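Local coordinates for calcium uptake protein 2, mitochondrial (Homo sapiens, PDB 6LB7) that binds calcium through an EF-hand and probably regulates calcium uptake into mitochondria as a partner of the mitochondrial calcium uniporter, at residues Tyr223-Asn226 with Val227-Leu231; Ile290-Thr293 with Val294-Phe298; Asp111-Glu114 with Met115-Arg119. All blocks are in the same frame, centred on the assembly; numbering follows the deposited sequence.

Contact 1 (Tyr223-Asn226 with Val227-Leu231); sequences YWKN and VREKL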
loop_
_atom_site.group_PDB
_atom_site.type_symbol
_atom_site.label_atom_id
_atom_site.label_comp_id
_atom_site.label_asym_id
_atom_site.label_seq_id
_atom_site.Cartn_x
_atom_site.Cartn_y
_atom_site.Cartn_z
ATOM N N TYR B 223 29.372 8.260 1.634
ATOM C CA TYR B 223 28.565 9.190 0.848
ATOM C C TYR B 223 29.261 10.529 0.719
ATOM O O TYR B 223 29.375 11.079 -0.381
ATOM C CB TYR B 223 27.189 9.393 1.501
ATOM C CG TYR B 223 26.469 8.109 1.812
ATOM C CD1 TYR B 223 26.660 6.968 1.031
ATOM C CD2 TYR B 223 25.603 8.029 2.896
ATOM C CE1 TYR B 223 26.007 5.783 1.326
ATOM C CE2 TYR B 223 24.937 6.862 3.187
ATOM C CZ TYR B 223 25.145 5.741 2.411
ATOM O OH TYR B 223 24.477 4.581 2.730
ATOM N N TRP B 224 29.719 11.077 1.852
ATOM C CA TRP B 224 30.290 12.414 1.858
ATOM C C TRP B 224 31.650 12.461 1.181
ATOM O O TRP B 224 32.011 13.487 0.591
ATOM C CB TRP B 224 30.381 12.942 3.289
ATOM C CG TRP B 224 29.066 13.488 3.747
ATOM C CD1 TRP B 224 28.208 12.926 4.650
ATOM C CD2 TRP B 224 28.440 14.693 3.291
ATOM N NE1 TRP B 224 27.088 13.719 4.792
ATOM C CE2 TRP B 224 27.214 14.812 3.971
ATOM C CE3 TRP B 224 28.805 15.687 2.375
ATOM C CZ2 TRP B 224 26.350 15.890 3.768
ATOM C CZ3 TRP B 224 27.946 16.756 2.176
ATOM C CH2 TRP B 224 26.739 16.848 2.869
ATOM N N LYS B 225 32.427 11.383 1.266
ATOM C CA LYS B 225 33.663 11.348 0.494
ATOM C C LYS B 225 33.362 11.456 -0.997
ATOM O O LYS B 225 34.038 12.193 -1.721
ATOM C CB LYS B 225 34.452 10.077 0.818
ATOM C CG LYS B 225 35.810 9.996 0.149
ATOM C CD LYS B 225 36.599 8.785 0.615
ATOM C CE LYS B 225 37.889 8.617 -0.205
ATOM N NZ LYS B 225 38.703 9.874 -0.295
ATOM N N ASN B 226 32.318 10.762 -1.462
ATOM C CA ASN B 226 31.938 10.842 -2.871
ATOM C C ASN B 226 31.459 12.236 -3.239
ATOM O O ASN B 226 31.726 12.710 -4.349
ATOM C CB ASN B 226 30.852 9.814 -3.189
ATOM C CG ASN B 226 31.386 8.398 -3.210
ATOM O OD1 ASN B 226 32.575 8.191 -3.381
ATOM N ND2 ASN B 226 30.508 7.422 -3.046
ATOM N N VAL B 227 30.724 12.895 -2.339
ATOM C CA VAL B 227 30.280 14.259 -2.612
ATOM C C VAL B 227 31.482 15.164 -2.838
ATOM O O VAL B 227 31.546 15.911 -3.822
ATOM C CB VAL B 227 29.397 14.793 -1.468
ATOM C CG1 VAL B 227 29.116 16.281 -1.680
ATOM C CG2 VAL B 227 28.086 14.014 -1.357
ATOM N N ARG B 228 32.466 15.095 -1.935
ATOM C CA ARG B 228 33.576 16.039 -1.977
ATOM C C ARG B 228 34.481 15.793 -3.169
ATOM O O ARG B 228 35.025 16.746 -3.736
ATOM C CB ARG B 228 34.395 15.964 -0.688
ATOM C CG ARG B 228 33.635 16.324 0.573
ATOM C CD ARG B 228 34.588 16.474 1.754
ATOM N NE ARG B 228 35.460 15.309 1.934
ATOM C CZ ARG B 228 35.217 14.301 2.772
ATOM N NH1 ARG B 228 34.123 14.292 3.524
ATOM N NH2 ARG B 228 36.076 13.292 2.854
ATOM N N GLU B 229 34.638 14.534 -3.582
ATOM C CA GLU B 229 35.653 14.181 -4.558
ATOM C C GLU B 229 35.121 13.852 -5.945
ATOM O O GLU B 229 35.867 13.999 -6.917
ATOM C CB GLU B 229 36.480 12.995 -4.037
ATOM C CG GLU B 229 37.307 13.365 -2.806
ATOM C CD GLU B 229 37.875 12.167 -2.078
ATOM O OE1 GLU B 229 38.369 12.355 -0.940
ATOM O OE2 GLU B 229 37.824 11.042 -2.631
ATOM N N LYS B 230 33.859 13.435 -6.084
ATOM C CA LYS B 230 33.352 13.023 -7.386
ATOM C C LYS B 230 32.291 13.944 -7.960
ATOM O O LYS B 230 31.909 13.766 -9.121
ATOM C CB LYS B 230 32.787 11.603 -7.317
ATOM C CG LYS B 230 33.775 10.605 -6.775
ATOM C CD LYS B 230 33.125 9.264 -6.535
ATOM C CE LYS B 230 34.154 8.219 -6.136
ATOM N NZ LYS B 230 33.470 6.976 -5.658
ATOM N N LEU B 231 31.803 14.912 -7.199
ATOM C CA LEU B 231 30.774 15.802 -7.715
ATOM C C LEU B 231 31.470 16.912 -8.471
ATOM O O LEU B 231 32.001 17.854 -7.875
ATOM C CB LEU B 231 29.883 16.344 -6.603
ATOM C CG LEU B 231 28.873 15.302 -6.160
ATOM C CD1 LEU B 231 27.776 15.946 -5.321
ATOM C CD2 LEU B 231 28.297 14.602 -7.382
#
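Val-227 N donates to Tyr-223 O at 3.0 Å, the first of four successive i to i+4 bonds that run through the last turns of helix 220-230. Arg-228, Glu-229 and Lys-230 bond back to Trp-224, Lys-225 and Asn-226 in the same way, and at Leu-231 the backbone leaves helical angles. Two side-chain pairs, each four residues apart, follow this register. Lys-225 leaves the helix with CG anti to the backbone N (chi1 -175°), runs straight to CE and bends only at its last torsion. That bend brings Lys-225 NZ between the carboxylate oxygens of Glu-229: 2.6 Å to Glu-229 OE1 and 2.8 Å to Glu-229 OE2, each met on its syn side, a bidentate salt bridge. Asn-226 and the extended Lys-230 lie alongside each other. Lys-230 NZ reaches Asn-226 OD1 at 2.7 Å from well above the amide plane, 52° out of it, while Asn-226 ND2 donates to Ile-297 O of the neighbouring helix 288-298. The Arg-228 guanidinium lies with one face over Trp-224 O and the CA of Lys-225. Trp-224 CE3 comes within 4.0 Å of Val-227 CB, the two side chains pointing the same way; Val-227 also touches Ala-208 of helix 204-211 and Ile-297. The chemistry thus divides round the helix: an ion pair at the surface, an apolar flank packed on its neighbours, and between them a buried asparagine whose amide is used at both ends, which probably fixes which way round it sits.

Contact 2 (Ile290-Thr293 with Val294-Phe298); sequences ILDT and VFKIF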
loop_
_atom_site.group_PDB
_atom_site.type_symbol
_atom_site.label_atom_id
_atom_site.label_comp_id
_atom_site.label_asym_id
_atom_site.label_seq_id
_atom_site.Cartn_x
_atom_site.Cartn_y
_atom_site.Cartn_z
ATOM N N ILE B 290 20.909 15.537 -11.951
ATOM C CA ILE B 290 20.470 14.856 -10.734
ATOM C C ILE B 290 20.763 13.361 -10.811
ATOM O O ILE B 290 21.274 12.768 -9.849
ATOM C CB ILE B 290 18.980 15.134 -10.458
ATOM C CG1 ILE B 290 18.809 16.534 -9.838
ATOM C CG2 ILE B 290 18.414 14.109 -9.448
ATOM C CD1 ILE B 290 17.390 16.951 -9.674
ATOM N N LEU B 291 20.453 12.728 -11.948
ATOM C CA LEU B 291 20.831 11.324 -12.132
ATOM C C LEU B 291 22.322 11.137 -11.902
ATOM O O LEU B 291 22.749 10.193 -11.227
ATOM C CB LEU B 291 20.474 10.838 -13.538
ATOM C CG LEU B 291 19.004 10.728 -13.931
ATOM C CD1 LEU B 291 18.881 10.466 -15.417
ATOM C CD2 LEU B 291 18.305 9.641 -13.137
ATOM N N ASP B 292 23.130 12.037 -12.466
ATOM C CA ASP B 292 24.575 11.927 -12.304
ATOM C C ASP B 292 24.984 12.071 -10.845
ATOM O O ASP B 292 25.877 11.364 -10.373
ATOM C CB ASP B 292 25.279 12.985 -13.156
ATOM C CG ASP B 292 26.791 12.910 -13.042
ATOM O OD1 ASP B 292 27.400 13.850 -12.484
ATOM O OD2 ASP B 292 27.369 11.903 -13.501
ATOM N N THR B 293 24.350 12.999 -10.116
ATOM C CA THR B 293 24.662 13.176 -8.701
ATOM C C THR B 293 24.314 11.933 -7.892
ATOM O O THR B 293 25.091 11.505 -7.026
ATOM C CB THR B 293 23.917 14.398 -8.146
ATOM O OG1 THR B 293 24.348 15.567 -8.846
ATOM C CG2 THR B 293 24.217 14.571 -6.666
ATOM N N VAL B 294 23.138 11.357 -8.142
ATOM C CA VAL B 294 22.738 10.153 -7.412
ATOM C C VAL B 294 23.755 9.036 -7.622
ATOM O O VAL B 294 24.173 8.367 -6.668
ATOM C CB VAL B 294 21.329 9.708 -7.834
ATOM C CG1 VAL B 294 21.077 8.271 -7.379
ATOM C CG2 VAL B 294 20.289 10.647 -7.252
ATOM N N PHE B 295 24.185 8.829 -8.871
ATOM C CA PHE B 295 25.121 7.743 -9.147
ATOM C C PHE B 295 26.515 8.038 -8.602
ATOM O O PHE B 295 27.178 7.137 -8.088
ATOM C CB PHE B 295 25.162 7.437 -10.645
ATOM C CG PHE B 295 24.163 6.395 -11.064
ATOM C CD1 PHE B 295 24.561 5.088 -11.287
ATOM C CD2 PHE B 295 22.816 6.720 -11.185
ATOM C CE1 PHE B 295 23.636 4.121 -11.650
ATOM C CE2 PHE B 295 21.878 5.757 -11.549
ATOM C CZ PHE B 295 22.285 4.460 -11.777
ATOM N N LYS B 296 26.981 9.289 -8.675
ATOM C CA LYS B 296 28.287 9.576 -8.078
ATOM C C LYS B 296 28.277 9.314 -6.577
ATOM O O LYS B 296 29.277 8.846 -6.015
ATOM C CB LYS B 296 28.722 11.016 -8.359
ATOM C CG LYS B 296 28.952 11.346 -9.831
ATOM C CD LYS B 296 30.314 10.904 -10.316
ATOM C CE LYS B 296 30.642 11.540 -11.668
ATOM N NZ LYS B 296 30.632 13.032 -11.582
ATOM N N ILE B 297 27.167 9.612 -5.900
ATOM C CA ILE B 297 27.125 9.424 -4.446
ATOM C C ILE B 297 26.959 7.952 -4.073
ATOM O O ILE B 297 27.576 7.468 -3.113
ATOM C CB ILE B 297 25.996 10.264 -3.816
ATOM C CG1 ILE B 297 26.199 11.772 -4.058
ATOM C CG2 ILE B 297 25.888 9.975 -2.315
ATOM C CD1 ILE B 297 24.974 12.605 -3.620
ATOM N N PHE B 298 26.090 7.227 -4.782
ATOM C CA PHE B 298 25.688 5.893 -4.358
ATOM C C PHE B 298 26.188 4.782 -5.287
ATOM O O PHE B 298 25.748 3.641 -5.153
ATOM C CB PHE B 298 24.162 5.825 -4.216
ATOM C CG PHE B 298 23.600 6.763 -3.161
ATOM C CD1 PHE B 298 23.065 7.995 -3.524
ATOM C CD2 PHE B 298 23.598 6.404 -1.818
ATOM C CE1 PHE B 298 22.544 8.862 -2.573
ATOM C CE2 PHE B 298 23.077 7.268 -0.852
ATOM C CZ PHE B 298 22.546 8.494 -1.232
#
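Asp-292 and Lys-296 meet through different first torsions: Asp-292 has CG anti to its own N (chi1 -179°), whereas Lys-296 has CG beside its N and then folds back at chi2 (-82°). With that first torsion Lys-296 CG lies 3.1 Å from Asp-292 O; the bends at chi2 and chi4 then carry the amine across the carboxylate. The resulting salt bridge, Lys-296 NZ to Asp-292 OD1 at 3.5 Å, is weak as a hydrogen bond, and each end has a partner beyond it: Asp-292 OD1 pairs with Lys-204, and Lys-296 NZ donates to Lys-230 O. All this rides on helix 288-298, whose carbonyls from Ile-290 to Thr-293 each accept from the amide four residues on; the first, Val-294 N to Ile-290 O, is 2.9 Å long and nearly straight at 168°. By sequence this is probably the entering helix of another EF-hand, joined by an acidic loop to helix 308-320, and its buried side faces helices 204-211 and 308-320. There Thr-293 and Ile-297 lie side by side, Thr-293 CG2 being 3.7 Å from Ile-297 CD1. Thr-293 turns this methyl toward Ile-297, leaving OG1 beside the backbone N, where it bonds to Asn-289 O one turn back. Ile-297 CG1 also sits 3.2 Å from Thr-293 O. On a different flank, Leu-291 O lies near the plane of the Phe-295 ring, at its edge, 3.5 Å from Phe-295 CD2; both Phe-295 and Leu-291 touch Leu-271 of helix 271-282.

Contact 3 (Asp111-Glu114 with Met115-Arg119); sequences DGNE and MIEKR. With CA (calcium ion), chain F.
Asn-113 and Met-115 share a calcium ion in an EF-hand loop, the link between helix 99-108 and helix 118-129. Asp-111 OD2 binds the calcium at 2.4 Å, Asn-113 OD1 at 2.5 Å and the backbone Met-115 O at 2.3 Å; a water is a further ligand, its oxygen 2.6 Å from the calcium, and Asp-109 and Glu-120 supply the remaining protein ligands. Both Asp-111 and Asn-113 hold CG between the backbone N and carbonyl carbon, which turns their oxygens inward to the metal. The same oxygens also order the loop. Asp-111 OD2 accepts from Asn-113 N in an Asx turn, approached from above the carboxylate plane, and Asn-113 OD1 takes the N-H of Met-115 at 3.2 Å, again from above its amide plane rather than on a lone pair. Between these ligands Gly-112 has positive phi, as does Glu-114 after them. The other end of the Asn-113 amide is held by Glu-117, the N-cap residue of helix 118-129: the two side chains cross at about a right angle, yet their flat groups are only 20° apart. Glu-117 OE1 pairs with Arg-119 NH2, and OE2 lies 2.6 Å from the calcium-bound water. An alanine in place of Glu-117 would probably leave Asn-113 ND2 without its acceptor, the amide freer to turn, and Arg-119 without its carboxylate. Asn-113 ND2 donates to Glu-117 OE2 at 3.2 Å, the acceptor lying 1° out of the amide plane and met nearly along its C-O bond.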
loop_
_atom_site.group_PDB
_atom_site.type_symbol
_atom_site.label_atom_id
_atom_site.label_comp_id
_atom_site.label_asym_id
_atom_site.label_seq_id
_atom_site.Cartn_x
_atom_site.Cartn_y
_atom_site.Cartn_z
ATOM N N ASP B 111 -19.839 12.414 5.328
ATOM C CA ASP B 111 -21.206 12.305 4.826
ATOM C C ASP B 111 -21.260 12.187 3.304
ATOM O O ASP B 111 -22.344 11.970 2.753
ATOM C CB ASP B 111 -22.074 13.483 5.306
ATOM C CG ASP B 111 -21.675 14.806 4.705
ATOM O OD1 ASP B 111 -22.346 15.806 5.027
ATOM O OD2 ASP B 111 -20.700 14.871 3.928
ATOM N N GLY B 112 -20.126 12.334 2.620
ATOM C CA GLY B 112 -20.096 12.128 1.183
ATOM C C GLY B 112 -20.697 13.231 0.335
ATOM O O GLY B 112 -20.964 12.995 -0.846
ATOM N N ASN B 113 -20.931 14.429 0.889
ATOM C CA ASN B 113 -21.493 15.526 0.103
ATOM C C ASN B 113 -20.419 16.319 -0.626
ATOM O O ASN B 113 -20.688 17.436 -1.082
ATOM C CB ASN B 113 -22.361 16.452 0.978
ATOM C CG ASN B 113 -21.547 17.296 1.956
ATOM O OD1 ASN B 113 -20.343 17.100 2.124
ATOM N ND2 ASN B 113 -22.222 18.227 2.631
ATOM N N GLU B 114 -19.205 15.762 -0.743
ATOM C CA GLU B 114 -18.130 16.306 -1.568
ATOM C C GLU B 114 -17.614 17.638 -1.060
ATOM O O GLU B 114 -16.996 18.398 -1.806
ATOM C CB GLU B 114 -18.571 16.440 -3.031
ATOM C CG GLU B 114 -19.217 15.196 -3.579
ATOM C CD GLU B 114 -18.242 14.042 -3.739
ATOM O OE1 GLU B 114 -17.031 14.232 -3.500
ATOM O OE2 GLU B 114 -18.687 12.938 -4.117
ATOM N N MET B 115 -17.868 17.940 0.205
ATOM C CA MET B 115 -17.388 19.143 0.845
ATOM C C MET B 115 -16.977 18.772 2.255
ATOM O O MET B 115 -17.655 17.985 2.926
ATOM C CB MET B 115 -18.462 20.238 0.886
ATOM C CG MET B 115 -19.077 20.554 -0.435
ATOM S SD MET B 115 -20.732 21.221 -0.355
ATOM C CE MET B 115 -20.625 22.211 1.003
ATOM N N ILE B 116 -15.879 19.324 2.721
ATOM C CA ILE B 116 -15.477 19.097 4.090
ATOM C C ILE B 116 -15.979 20.254 4.926
ATOM O O ILE B 116 -15.765 21.425 4.591
ATOM C CB ILE B 116 -13.958 18.941 4.208
ATOM C CG1 ILE B 116 -13.518 17.640 3.532
ATOM C CG2 ILE B 116 -13.578 18.972 5.685
ATOM C CD1 ILE B 116 -12.018 17.524 3.434
ATOM N N GLU B 117 -16.665 19.933 6.004
ATOM C CA GLU B 117 -17.163 20.964 6.888
ATOM C C GLU B 117 -16.355 20.953 8.174
ATOM O O GLU B 117 -15.709 19.954 8.516
ATOM C CB GLU B 117 -18.657 20.753 7.135
ATOM C CG GLU B 117 -19.356 20.510 5.811
ATOM C CD GLU B 117 -20.848 20.773 5.835
ATOM O OE1 GLU B 117 -21.354 21.363 6.812
ATOM O OE2 GLU B 117 -21.516 20.381 4.859
ATOM N N LYS B 118 -16.369 22.098 8.866
ATOM C CA LYS B 118 -15.590 22.223 10.090
ATOM C C LYS B 118 -15.813 21.025 11.003
ATOM O O LYS B 118 -14.860 20.498 11.591
ATOM C CB LYS B 118 -15.934 23.530 10.811
ATOM C CG LYS B 118 -15.020 23.830 12.004
ATOM C CD LYS B 118 -15.236 25.242 12.531
ATOM C CE LYS B 118 -14.349 25.514 13.745
ATOM N NZ LYS B 118 -14.426 26.928 14.207
ATOM N N ARG B 119 -17.060 20.547 11.086
ATOM C CA ARG B 119 -17.388 19.422 11.961
ATOM C C ARG B 119 -16.666 18.153 11.532
ATOM O O ARG B 119 -16.250 17.348 12.374
ATOM C CB ARG B 119 -18.904 19.190 11.965
ATOM C CG ARG B 119 -19.324 17.753 12.259
ATOM C CD ARG B 119 -20.842 17.531 12.068
ATOM N NE ARG B 119 -21.294 17.946 10.743
ATOM C CZ ARG B 119 -21.874 19.114 10.485
ATOM N NH1 ARG B 119 -22.078 19.981 11.462
ATOM N NH2 ARG B 119 -22.244 19.421 9.251
HETATM CA CA CA F . -18.960 16.539 4.117
HETATM O O HOH W 1 -20.652 18.032 5.439
#

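Overall arrangement
Contacts 1 and 2 belong to one packed region, their centres 10 Å apart, where the end of helix 220-230 meets helix 288-298. Two hydrogen bonds probably join them, Lys-296 NZ to Lys-230 O and Asn-226 ND2 to Ile-297 O, both at 2.9 Å, and Leu-231 packs on the base of Lys-296. Contact 3, with the calcium ion, lies on the opposite side of the chain's centre: its centre is about 51 Å from that of contact 1 and about 45 Å from that of contact 2, with nearest atoms about 38 and 32 Å away. Neither of these two contacts touches the calcium site, which comes earlier in the chain.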